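Local coordinates for putative uncharacterized protein (Aeropyrum pernix, PDB 3P1Z) that probably acts in tRNA splicing, with likely nucleic acid binding and tRNA-intron lyase activity, at residues H145-A150 / E162-R167. Numbering follows the deposited sequence.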
# COMPACT_ATOMS: atom_id res chain seq x y z
N HIS A 145 -14.53 -22.07 -13.59
CA HIS A 145 -13.86 -22.18 -12.30
C HIS A 145 -14.03 -20.85 -11.57
O HIS A 145 -14.12 -19.79 -12.19
CB HIS A 145 -12.37 -22.50 -12.42
CG HIS A 145 -12.05 -23.63 -13.34
ND1 HIS A 145 -12.92 -24.67 -13.58
CD2 HIS A 145 -10.94 -23.90 -14.08
CE1 HIS A 145 -12.36 -25.52 -14.43
NE2 HIS A 145 -11.16 -25.07 -14.74
N SER A 146 -14.08 -20.91 -10.24
CA SER A 146 -14.06 -19.71 -9.43
C SER A 146 -12.62 -19.28 -9.27
O SER A 146 -11.80 -20.04 -8.77
CB SER A 146 -14.67 -19.98 -8.06
OG SER A 146 -15.85 -20.74 -8.19
N PRO A 147 -12.32 -18.03 -9.65
CA PRO A 147 -10.92 -17.58 -9.70
C PRO A 147 -10.30 -17.40 -8.31
O PRO A 147 -10.65 -16.48 -7.58
CB PRO A 147 -11.03 -16.21 -10.41
CG PRO A 147 -12.50 -16.00 -10.71
CD PRO A 147 -13.25 -16.91 -9.81
N ILE A 148 -9.38 -18.28 -7.94
CA ILE A 148 -8.74 -18.12 -6.64
C ILE A 148 -7.29 -17.68 -6.79
O ILE A 148 -6.62 -18.04 -7.75
CB ILE A 148 -8.88 -19.38 -5.76
CG1 ILE A 148 -10.37 -19.69 -5.55
CG2 ILE A 148 -8.17 -19.21 -4.42
CD1 ILE A 148 -11.12 -18.63 -4.77
N VAL A 149 -6.84 -16.86 -5.85
CA VAL A 149 -5.45 -16.42 -5.82
C VAL A 149 -4.82 -16.77 -4.46
O VAL A 149 -5.36 -16.44 -3.40
CB VAL A 149 -5.31 -14.91 -6.17
CG1 VAL A 149 -5.12 -14.07 -4.91
CG2 VAL A 149 -4.18 -14.68 -7.13
N ALA A 150 -3.71 -17.48 -4.51
CA ALA A 150 -2.99 -17.82 -3.29
C ALA A 150 -1.62 -17.15 -3.28
O ALA A 150 -0.76 -17.43 -4.12
CB ALA A 150 -2.87 -19.33 -3.12
N GLU A 162 -10.44 -14.90 -3.45
CA GLU A 162 -11.21 -14.94 -4.69
C GLU A 162 -10.88 -13.67 -5.45
O GLU A 162 -10.85 -12.59 -4.87
CB GLU A 162 -12.69 -14.97 -4.37
CG GLU A 162 -13.56 -15.35 -5.54
CD GLU A 162 -14.84 -16.02 -5.10
OE1 GLU A 162 -15.64 -16.38 -5.99
OE2 GLU A 162 -15.05 -16.19 -3.88
N ALA A 163 -10.65 -13.79 -6.74
CA ALA A 163 -10.45 -12.62 -7.61
C ALA A 163 -11.37 -12.69 -8.84
O ALA A 163 -11.08 -13.40 -9.79
CB ALA A 163 -8.99 -12.52 -8.02
N ARG A 164 -12.47 -11.96 -8.80
CA ARG A 164 -13.46 -12.03 -9.88
C ARG A 164 -13.42 -10.85 -10.83
O ARG A 164 -13.61 -9.71 -10.40
CB ARG A 164 -14.88 -12.21 -9.31
CG ARG A 164 -15.15 -13.65 -8.89
CD ARG A 164 -16.53 -13.87 -8.30
NE ARG A 164 -17.57 -13.14 -9.02
CZ ARG A 164 -18.06 -11.97 -8.63
NH1 ARG A 164 -17.61 -11.40 -7.51
NH2 ARG A 164 -19.00 -11.38 -9.34
N ALA A 165 -13.17 -11.10 -12.11
CA ALA A 165 -13.18 -10.01 -13.08
C ALA A 165 -14.60 -9.70 -13.51
O ALA A 165 -15.43 -10.59 -13.67
CB ALA A 165 -12.32 -10.35 -14.29
N VAL A 166 -14.88 -8.42 -13.67
CA VAL A 166 -16.22 -7.99 -14.04
C VAL A 166 -16.11 -6.75 -14.89
O VAL A 166 -15.09 -6.05 -14.84
CB VAL A 166 -17.06 -7.69 -12.80
CG1 VAL A 166 -16.76 -8.70 -11.69
CG2 VAL A 166 -16.80 -6.26 -12.32
N ARG A 167 -17.15 -6.49 -15.68
CA ARG A 167 -17.22 -5.27 -16.47
C ARG A 167 -17.67 -4.07 -15.60
O ARG A 167 -17.09 -2.99 -15.69
CB ARG A 167 -18.16 -5.47 -17.66
CG ARG A 167 -17.63 -5.01 -19.03
CD ARG A 167 -16.37 -4.13 -18.97
NE ARG A 167 -16.56 -2.81 -18.35
CZ ARG A 167 -16.57 -1.65 -19.02
NH1 ARG A 167 -16.72 -0.50 -18.37
NH2 ARG A 167 -16.44 -1.64 -20.35
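Pro147 O accepts a hydrogen bond from Ala163 N at 2.8 Å. The bond is nearly straight, with 169° at the hydrogen. Glu162 CA lies 3.3 Å from Pro147 O and adds a CA-H...O contact. Next along, Ile148 and Glu162 form an antiparallel, non-hydrogen-bonded pair, with their CA atoms 4.5 Å apart. Both side chains lie on one face of the sheet.

Glu162 can be followed outward. Its CB meets Ile148 CD1 at 4.0 Å. CG is anti to the backbone N (chi1 -165°) and comes within 3.7 Å of Pro147 O. The chain then runs extended, and OE1 ends 4.3 Å from Ser146 CB. On the other strand, Ile148 brings its CD1 over the Glu162 backbone, 3.7 Å from Glu162 CA.

Pro147 sends CB toward the partner strand. Its CD touches Arg164 CG at 3.9 Å. An alanine here, without CG and CD, would probably leave Arg164 CG without its ring partner and open a gap between the strands.

The short segments 146-150 and 162-166 run at 133°, well off antiparallel. Toward the end of 158-166 the two strands splay apart, and Ile148 with Glu162 is the one bridge between 145-150 and 162-167. They form the closing hairpin of the mixed sheet, in what is probably the tRNA-intron endonuclease catalytic C-terminal domain. Strand 115-123 pairs with the far edge of strand 146-152. Helix 130-142 covers Pro147 through Trp136, Ser137 and Ser141, and Ser137 OG also bonds Ala163 O. Strand 158-166 is outermost in its chain, but a strand of a different protein chain pairs with it and continues the sheet across the interface.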